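Long-range contacts in secretory-abundant heat soluble protein 1 (PDB 5XN9), which protects other molecules as a secreted molecular shield when water is scarce, forming non-crystalline amorphous solids on drying, and probably binds lipids: residues Thr4-Met9 / Tyr88-Gly93; Asp50-Gln55 / Val67-Asn72. One frame throughout, in Å; residues are numbered along the deposited sequence.

Interaction 1 (Thr4-Met9 / Tyr88-Gly93); sequences TGKSWM and YTEDGG. With EDO (1,2-ethanediol), chain F; EDO (1,2-ethanediol), chain K.
Lys6 and Glu90 form a salt bridge at the rim of an antiparallel beta-barrel of the fatty-acid-binding-protein kind, where the N-terminal loop before strand 10-19 runs past the turn joining strands 82-91 and 94-101. The two side chains cross at about a right angle. Lys6 NZ donates to Glu90 OE2 over 2.7 Å, on the syn side and 22° out of the carboxylate plane. The other oxygen, Glu90 OE1, stays 3.4 Å from Lys6 NZ, which makes the grip one-sided. A bend at chi2 (-75°) sets Lys6 CD close to OE2 as well.

Van der Waals contact is made chiefly by the indole of Trp8, which packs deeper among Ile45, Tyr52 and Leu95. Lys6 CB sits over the centre of one of its faces, 3.5 Å above the ring plane, while the rim meets oxygens from strand 82-91 and its turn. Trp8 CZ2 lies 4.0 Å from Glu90 OE2, with the carboxylate plane nearly perpendicular (84°) to the ring. At the pyrrole side, Gly93 O approaches in the plane of the indole, 3.3 Å from Trp8 CD1.

Backbone polar groups supply the rest. Lys6 to Met9 is a type I turn, closed by Met9 N donating to Lys6 O. One water links the two segments: Ser7 N, within this turn, donates to it over 3.0 Å, and the water in turn donates to Gly93 O at 2.9 Å.

Interaction 2 (Asp50-Gln55 / Val67-Asn72); sequences DHYHHQ and VNFKLN
Tyr52 lies against Phe69 in the beta hairpin of strands 51-58 and 63-69, part of the barrel wall. The backbones run antiparallel, Tyr52 pairing with Phe69 and His54 with Val67 as hydrogen-bonded pairs; Tyr52 N to Phe69 O, at 2.7 Å, is nearly straight.

From its root outward, Tyr52 first sets CB over one face of the Phe69 ring. In this CH-pi contact Tyr52 CB lies 3.6 Å from the centroid of the Phe69 ring, shifted toward the rim, with Phe69 CZ nearest to Tyr52 CB at 3.4 Å. With chi1 at -70°, Tyr52 CG swings beside its own backbone N and stands 3.7 Å from Phe69 CZ. Tyr52 CD1 then passes Phe69 CE1, and Tyr52 CE1, beyond the phenyl, meets Leu71 CD1 at 3.9 Å. The two ring planes are only 11° apart but slid so far that they barely overlap.

His54 CB touches the edge of the phenyl, in its plane, while the imidazole leads away to Tyr88 and to His43, a ligand of the magnesium ion. At the hairpin's open end, Lys70 CG rests 3.4 Å from Asp50 O. The His51 ring lies by the Asn68 amide, His51 CD2 3.3 Å from Asn68 ND2 and the planes 17° apart, and His51 ND1 donates in the ring plane to Asp50 OD1 over 2.9 Å.

Both contacts belong to one antiparallel barrel, with centres about 11 Å apart. In chain order the loop 4-9 comes first, then the two halves of interaction 2, and finally 88-93, so the whole hairpin contact falls between the segments of interaction 1. Tyr88 ties them together: its OH is probably hydrogen-bonded to His54 ND1 at 2.8 Å, and its ring stacks on Phe69. Trp8 of interaction 1 meets the Tyr52 ring of interaction 2. Just past strand 63-69, an outermost strand of the sheet, Asn72 N probably bonds Tyr88 O at 2.8 Å, consistent with strand 82-91 lying across from strand 63-69 as the barrel curls round.

Interaction 1 (Thr4-Met9 / Tyr88-Gly93)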
ATOM      1  N   THR A   4      11.829  11.184   8.178  1.00 31.11           N
ATOM      2  CA  THR A   4      12.957  10.274   8.055  1.00 32.57           C
ATOM      3  C   THR A   4      13.044   9.421   9.316  1.00 31.79           C
ATOM      4  O   THR A   4      12.392   9.699  10.325  1.00 31.80           O
ATOM      5  CB  THR A   4      14.280  11.024   7.843  1.00 36.43           C
ATOM      6  OG1 THR A   4      14.555  11.830   8.993  1.00 38.14           O
ATOM      7  CG2 THR A   4      14.209  11.913   6.605  1.00 37.91           C
ATOM      8  N   GLY A   5      13.866   8.377   9.252  1.00 31.31           N
ATOM      9  CA  GLY A   5      14.027   7.467  10.370  1.00 30.75           C
ATOM     10  C   GLY A   5      13.939   6.013   9.952  1.00 30.49           C
ATOM     11  O   GLY A   5      14.585   5.136  10.538  1.00 34.23           O
ATOM     12  N   LYS A   6      13.119   5.756   8.938  1.00 28.91           N
ATOM     13  CA  LYS A   6      12.973   4.451   8.312  1.00 27.10           C
ATOM     14  C   LYS A   6      13.047   4.654   6.809  1.00 27.24           C
ATOM     15  O   LYS A   6      12.605   5.683   6.297  1.00 28.63           O
ATOM     16  CB  LYS A   6      11.599   3.839   8.626  1.00 28.54           C
ATOM     17  CG  LYS A   6      11.236   3.803  10.106  1.00 28.41           C
ATOM     18  CD  LYS A   6      12.003   2.722  10.825  1.00 30.93           C
ATOM     19  CE  LYS A   6      11.521   2.558  12.263  1.00 31.94           C
ATOM     20  NZ  LYS A   6      12.226   1.430  12.928  1.00 34.60           N
ATOM     21  N   SER A   7      13.585   3.659   6.099  1.00 27.43           N
ATOM     22  CA  SER A   7      13.806   3.828   4.665  1.00 28.09           C
ATOM     23  C   SER A   7      12.500   4.007   3.902  1.00 25.42           C
ATOM     24  O   SER A   7      12.484   4.669   2.858  1.00 28.05           O
ATOM     25  CB  SER A   7      14.601   2.657   4.094  1.00 31.54           C
ATOM     26  OG  SER A   7      13.880   1.449   4.220  1.00 35.76           O
ATOM     27  N   TRP A   8      11.405   3.426   4.399  1.00 23.83           N
ATOM     28  CA  TRP A   8      10.119   3.493   3.717  1.00 22.79           C
ATOM     29  C   TRP A   8       9.336   4.763   4.024  1.00 21.20           C
ATOM     30  O   TRP A   8       8.286   4.989   3.408  1.00 22.41           O
ATOM     31  CB  TRP A   8       9.279   2.252   4.038  1.00 23.50           C
ATOM     32  CG  TRP A   8       9.430   1.741   5.450  1.00 22.83           C
ATOM     33  CD1 TRP A   8      10.269   0.743   5.872  1.00 24.57           C
ATOM     34  CD2 TRP A   8       8.713   2.182   6.616  1.00 22.79           C
ATOM     35  NE1 TRP A   8      10.122   0.538   7.223  1.00 24.95           N
ATOM     36  CE2 TRP A   8       9.177   1.409   7.708  1.00 24.13           C
ATOM     37  CE3 TRP A   8       7.730   3.153   6.842  1.00 21.82           C
ATOM     38  CZ2 TRP A   8       8.684   1.574   9.006  1.00 23.10           C
ATOM     39  CZ3 TRP A   8       7.243   3.324   8.139  1.00 21.33           C
ATOM     40  CH2 TRP A   8       7.725   2.534   9.204  1.00 22.83           C
ATOM     41  N   MET A   9       9.802   5.589   4.958  1.00 22.44           N
ATOM     42  CA  MET A   9       9.155   6.875   5.173  1.00 22.18           C
ATOM     43  C   MET A   9       9.477   7.816   4.021  1.00 23.05           C
ATOM     44  O   MET A   9      10.565   7.768   3.433  1.00 26.67           O
ATOM     45  CB  MET A   9       9.617   7.486   6.498  1.00 23.19           C
ATOM     46  CG  MET A   9       9.135   6.695   7.698  1.00 23.72           C
ATOM     47  SD  MET A   9       9.931   7.139   9.256  1.00 24.60           S
ATOM     48  CE  MET A   9       9.270   8.787   9.493  1.00 26.00           C
ATOM     49  N   TYR A  88       0.471  -3.411  10.313  1.00 17.82           N
ATOM     50  CA  TYR A  88       1.781  -3.156   9.733  1.00 18.17           C
ATOM     51  C   TYR A  88       2.851  -3.664  10.685  1.00 19.27           C
ATOM     52  O   TYR A  88       2.769  -3.433  11.898  1.00 19.76           O
ATOM     53  CB  TYR A  88       2.003  -1.656   9.549  1.00 17.98           C
ATOM     54  CG  TYR A  88       1.193  -0.996   8.458  1.00 17.04           C
ATOM     55  CD1 TYR A  88      -0.139  -0.659   8.659  1.00 18.31           C
ATOM     56  CD2 TYR A  88       1.781  -0.654   7.245  1.00 20.17           C
ATOM     57  CE1 TYR A  88      -0.873  -0.028   7.669  1.00 19.06           C
ATOM     58  CE2 TYR A  88       1.055  -0.025   6.254  1.00 20.41           C
ATOM     59  CZ  TYR A  88      -0.270   0.282   6.472  1.00 19.07           C
ATOM     60  OH  TYR A  88      -0.983   0.929   5.491  1.00 23.39           O
ATOM     61  N   THR A  89       3.886  -4.290  10.122  1.00 19.97           N
ATOM     62  CA  THR A  89       5.049  -4.739  10.872  1.00 21.45           C
ATOM     63  C   THR A  89       6.301  -4.406  10.073  1.00 24.24           C
ATOM     64  O   THR A  89       6.244  -4.175   8.860  1.00 25.62           O
ATOM     65  CB  THR A  89       5.002  -6.246  11.130  1.00 24.27           C
ATOM     66  OG1 THR A  89       4.940  -6.924   9.870  1.00 27.00           O
ATOM     67  CG2 THR A  89       3.779  -6.613  11.958  1.00 24.81           C
ATOM     68  N   GLU A  90       7.434  -4.366  10.764  1.00 24.18           N
ATOM     69  CA  GLU A  90       8.729  -4.232  10.114  1.00 27.22           C
ATOM     70  C   GLU A  90       9.358  -5.602   9.924  1.00 30.19           C
ATOM     71  O   GLU A  90       9.245  -6.479  10.783  1.00 32.89           O
ATOM     72  CB  GLU A  90       9.691  -3.415  10.976  1.00 30.86           C
ATOM     73  CG  GLU A  90       9.301  -1.976  11.168  1.00 33.37           C
ATOM     74  CD  GLU A  90      10.340  -1.222  11.981  1.00 35.79           C
ATOM     75  OE1 GLU A  90      10.342  -1.343  13.226  1.00 36.77           O
ATOM     76  OE2 GLU A  90      11.171  -0.527  11.368  1.00 37.43           O
ATOM     77  N   ASP A  91       9.954  -5.806   8.758  0.63 32.82           N
ATOM     78  CA  ASP A  91      10.761  -6.987   8.479  0.63 36.76           C
ATOM     79  C   ASP A  91      12.149  -6.414   8.247  0.63 37.36           C
ATOM     80  O   ASP A  91      12.498  -6.041   7.123  0.63 36.82           O
ATOM     81  CB  ASP A  91      10.241  -7.745   7.267  0.63 40.55           C
ATOM     82  CG  ASP A  91      10.772  -9.162   7.200  0.63 44.27           C
ATOM     83  OD1 ASP A  91      11.960  -9.370   7.528  0.63 45.56           O
ATOM     84  OD2 ASP A  91       9.998 -10.069   6.829  0.63 47.09           O
ATOM     85  N   GLY A  92      12.919  -6.314   9.320  0.63 37.37           N
ATOM     86  CA  GLY A  92      14.164  -5.574   9.255  0.63 37.39           C
ATOM     87  C   GLY A  92      13.877  -4.154   8.814  0.63 38.50           C
ATOM     88  O   GLY A  92      13.142  -3.405   9.466  0.63 37.97           O
ATOM     89  N   GLY A  93      14.437  -3.788   7.672  1.00 40.22           N
ATOM     90  CA  GLY A  93      14.341  -2.476   7.070  1.00 38.04           C
ATOM     91  C   GLY A  93      13.132  -2.238   6.196  1.00 36.24           C
ATOM     92  O   GLY A  93      12.940  -1.111   5.723  1.00 37.20           O
TER
HETATM   93  C1  EDO F 204      11.856  15.427  10.220  1.00 56.58           C
HETATM   94  O1  EDO F 204      11.288  15.283   8.918  1.00 51.93           O
HETATM   95  C2  EDO F 204      13.025  14.461  10.367  1.00 59.81           C
HETATM   96  O2  EDO F 204      12.528  13.128  10.510  1.00 60.57           O
HETATM   97  C1  EDO K 209      -4.585   0.174   4.160  0.90 56.68           C
HETATM   98  O1  EDO K 209      -5.341  -0.402   3.089  0.90 57.48           O
HETATM   99  C2  EDO K 209      -3.765  -0.902   4.863  0.90 54.41           C
HETATM  100  O2  EDO K 209      -2.705  -1.357   4.010  0.90 54.67           O
HETATM  101  O   HOH W   1      13.997   0.945   7.404  1.00 41.76           O

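Interaction 2 (Asp50-Gln55 / Val67-Asn72)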
ATOM      1  N   ASP A  50       3.696   8.925  18.426  1.00 30.50           N
ATOM      2  CA  ASP A  50       3.505   7.538  18.820  1.00 30.97           C
ATOM      3  C   ASP A  50       2.809   6.709  17.753  1.00 28.62           C
ATOM      4  O   ASP A  50       2.394   5.583  18.034  1.00 31.53           O
ATOM      5  CB  ASP A  50       2.721   7.465  20.136  1.00 34.68           C
ATOM      6  CG  ASP A  50       1.371   8.191  20.074  1.00 37.56           C
ATOM      7  OD1 ASP A  50       1.040   8.805  19.043  1.00 32.38           O
ATOM      8  OD2 ASP A  50       0.642   8.166  21.091  1.00 41.98           O
ATOM      9  N   HIS A  51       2.665   7.236  16.543  1.00 22.30           N
ATOM     10  CA  HIS A  51       1.992   6.502  15.485  1.00 20.05           C
ATOM     11  C   HIS A  51       2.502   7.015  14.149  1.00 19.38           C
ATOM     12  O   HIS A  51       3.231   8.010  14.078  1.00 21.86           O
ATOM     13  CB  HIS A  51       0.467   6.625  15.589  1.00 20.11           C
ATOM     14  CG  HIS A  51      -0.047   8.016  15.377  1.00 19.99           C
ATOM     15  ND1 HIS A  51       0.061   9.003  16.335  1.00 21.45           N
ATOM     16  CD2 HIS A  51      -0.694   8.579  14.328  1.00 20.10           C
ATOM     17  CE1 HIS A  51      -0.486  10.117  15.877  1.00 20.56           C
ATOM     18  NE2 HIS A  51      -0.949   9.888  14.661  1.00 21.39           N
ATOM     19  N   TYR A  52       2.136   6.293  13.098  1.00 17.91           N
ATOM     20  CA  TYR A  52       2.460   6.665  11.735  1.00 16.79           C
ATOM     21  C   TYR A  52       1.189   7.001  10.980  1.00 17.27           C
ATOM     22  O   TYR A  52       0.093   6.542  11.323  1.00 17.84           O
ATOM     23  CB  TYR A  52       3.140   5.509  10.992  1.00 17.23           C
ATOM     24  CG  TYR A  52       4.536   5.203  11.461  1.00 18.37           C
ATOM     25  CD1 TYR A  52       4.755   4.342  12.529  1.00 20.91           C
ATOM     26  CD2 TYR A  52       5.645   5.764  10.828  1.00 19.43           C
ATOM     27  CE1 TYR A  52       6.050   4.059  12.962  1.00 22.05           C
ATOM     28  CE2 TYR A  52       6.935   5.485  11.245  1.00 20.48           C
ATOM     29  CZ  TYR A  52       7.133   4.637  12.308  1.00 22.36           C
ATOM     30  OH  TYR A  52       8.417   4.368  12.705  1.00 24.90           O
ATOM     31  N   HIS A  53       1.337   7.828   9.952  0.76 16.41           N
ATOM     32  CA  HIS A  53       0.302   8.006   8.947  0.76 17.65           C
ATOM     33  C   HIS A  53       0.779   7.467   7.614  0.76 15.97           C
ATOM     34  O   HIS A  53       1.954   7.612   7.253  0.76 17.26           O
ATOM     35  CB  HIS A  53      -0.060   9.475   8.764  0.76 18.72           C
ATOM     36  CG  HIS A  53      -0.887  10.020   9.877  0.76 19.54           C
ATOM     37  ND1 HIS A  53      -2.233  10.278   9.743  0.76 23.60           N
ATOM     38  CD2 HIS A  53      -0.566  10.345  11.151  0.76 19.84           C
ATOM     39  CE1 HIS A  53      -2.699  10.767  10.878  0.76 24.85           C
ATOM     40  NE2 HIS A  53      -1.712  10.801  11.755  0.76 22.09           N
ATOM     41  N   HIS A  54      -0.155   6.877   6.878  1.00 17.38           N
ATOM     42  CA  HIS A  54       0.095   6.367   5.542  1.00 17.09           C
ATOM     43  C   HIS A  54      -1.047   6.904   4.697  1.00 16.46           C
ATOM     44  O   HIS A  54      -2.200   6.478   4.854  1.00 18.74           O
ATOM     45  CB  HIS A  54       0.109   4.842   5.539  1.00 16.63           C
ATOM     46  CG  HIS A  54       0.279   4.256   4.181  1.00 17.07           C
ATOM     47  ND1 HIS A  54       0.116   2.911   3.927  1.00 20.64           N
ATOM     48  CD2 HIS A  54       0.616   4.830   3.000  1.00 17.84           C
ATOM     49  CE1 HIS A  54       0.329   2.684   2.644  1.00 21.59           C
ATOM     50  NE2 HIS A  54       0.636   3.829   2.060  1.00 19.66           N
ATOM     51  N   GLN A  55      -0.751   7.872   3.836  1.00 17.14           N
ATOM     52  CA  GLN A  55      -1.760   8.452   2.970  1.00 17.18           C
ATOM     53  C   GLN A  55      -1.583   7.878   1.575  1.00 17.08           C
ATOM     54  O   GLN A  55      -0.496   7.964   0.993  1.00 18.32           O
ATOM     55  CB  GLN A  55      -1.645   9.970   2.931  1.00 20.26           C
ATOM     56  CG  GLN A  55      -2.748  10.626   2.134  1.00 23.97           C
ATOM     57  CD  GLN A  55      -2.432  12.066   1.851  1.00 29.55           C
ATOM     58  OE1 GLN A  55      -1.691  12.374   0.919  1.00 32.66           O
ATOM     59  NE2 GLN A  55      -2.968  12.960   2.670  1.00 34.19           N
ATOM     60  N   VAL A  67      -4.434   6.511   6.520  1.00 20.85           N
ATOM     61  CA  VAL A  67      -4.413   5.380   7.434  1.00 21.24           C
ATOM     62  C   VAL A  67      -3.489   5.712   8.602  1.00 20.88           C
ATOM     63  O   VAL A  67      -2.327   6.066   8.401  1.00 23.39           O
ATOM     64  CB  VAL A  67      -3.928   4.116   6.700  1.00 25.44           C
ATOM     65  CG1 VAL A  67      -3.795   2.960   7.664  1.00 25.92           C
ATOM     66  CG2 VAL A  67      -4.872   3.773   5.548  1.00 28.17           C
ATOM     67  N   ASN A  68      -4.012   5.597   9.813  0.52 20.61           N
ATOM     68  CA  ASN A  68      -3.248   5.757  11.042  0.52 21.55           C
ATOM     69  C   ASN A  68      -2.836   4.359  11.482  0.52 21.17           C
ATOM     70  O   ASN A  68      -3.682   3.459  11.561  0.52 24.10           O
ATOM     71  CB  ASN A  68      -4.168   6.394  12.091  0.52 22.15           C
ATOM     72  CG  ASN A  68      -3.485   6.669  13.436  0.52 22.63           C
ATOM     73  OD1 ASN A  68      -2.650   5.900  13.907  0.52 24.04           O
ATOM     74  ND2 ASN A  68      -3.876   7.770  14.073  0.52 24.88           N
ATOM     75  N   PHE A  69      -1.542   4.161  11.743  1.00 18.50           N
ATOM     76  CA  PHE A  69      -1.099   2.861  12.221  1.00 18.50           C
ATOM     77  C   PHE A  69      -0.022   2.982  13.283  1.00 18.98           C
ATOM     78  O   PHE A  69       0.761   3.935  13.298  1.00 20.12           O
ATOM     79  CB  PHE A  69      -0.694   1.892  11.092  1.00 20.97           C
ATOM     80  CG  PHE A  69       0.631   2.181  10.436  1.00 20.26           C
ATOM     81  CD1 PHE A  69       1.809   1.673  10.956  1.00 20.13           C
ATOM     82  CD2 PHE A  69       0.687   2.903   9.257  1.00 19.75           C
ATOM     83  CE1 PHE A  69       3.030   1.915  10.338  1.00 20.69           C
ATOM     84  CE2 PHE A  69       1.902   3.146   8.625  1.00 19.79           C
ATOM     85  CZ  PHE A  69       3.078   2.638   9.159  1.00 20.49           C
ATOM     86  N   LYS A  70      -0.011   2.004  14.179  1.00 19.17           N
ATOM     87  CA  LYS A  70       1.124   1.738  15.047  1.00 18.57           C
ATOM     88  C   LYS A  70       1.708   0.390  14.647  1.00 18.30           C
ATOM     89  O   LYS A  70       0.967  -0.559  14.351  1.00 20.15           O
ATOM     90  CB  LYS A  70       0.705   1.715  16.523  1.00 20.45           C
ATOM     91  CG  LYS A  70       0.275   3.077  17.053  1.00 24.51           C
ATOM     92  CD  LYS A  70      -0.195   3.010  18.509  1.00 30.17           C
ATOM     93  CE  LYS A  70      -0.680   4.364  19.012  1.00 35.92           C
ATOM     94  NZ  LYS A  70      -1.102   4.370  20.442  1.00 41.18           N
ATOM     95  N   LEU A  71       3.035   0.304  14.614  1.00 19.54           N
ATOM     96  CA  LEU A  71       3.652  -0.970  14.267  1.00 19.80           C
ATOM     97  C   LEU A  71       3.190  -2.059  15.225  1.00 20.63           C
ATOM     98  O   LEU A  71       3.139  -1.853  16.442  1.00 22.57           O
ATOM     99  CB  LEU A  71       5.178  -0.866  14.258  1.00 20.37           C
ATOM    100  CG  LEU A  71       5.717   0.013  13.122  1.00 20.18           C
ATOM    101  CD1 LEU A  71       7.176   0.370  13.350  1.00 22.69           C
ATOM    102  CD2 LEU A  71       5.527  -0.676  11.759  1.00 20.28           C
ATOM    103  N   ASN A  72       2.824  -3.217  14.678  0.65 21.08           N
ATOM    104  CA  ASN A  72       2.437  -4.397  15.456  0.65 22.17           C
ATOM    105  C   ASN A  72       1.040  -4.308  16.056  0.65 23.32           C
ATOM    106  O   ASN A  72       0.671  -5.190  16.841  0.65 25.46           O
ATOM    107  CB  ASN A  72       3.424  -4.723  16.585  0.65 26.02           C
ATOM    108  CG  ASN A  72       4.845  -4.799  16.102  0.65 28.06           C
ATOM    109  OD1 ASN A  72       5.116  -5.370  15.055  0.65 27.88           O
ATOM    110  ND2 ASN A  72       5.765  -4.208  16.856  0.65 33.25           N
TER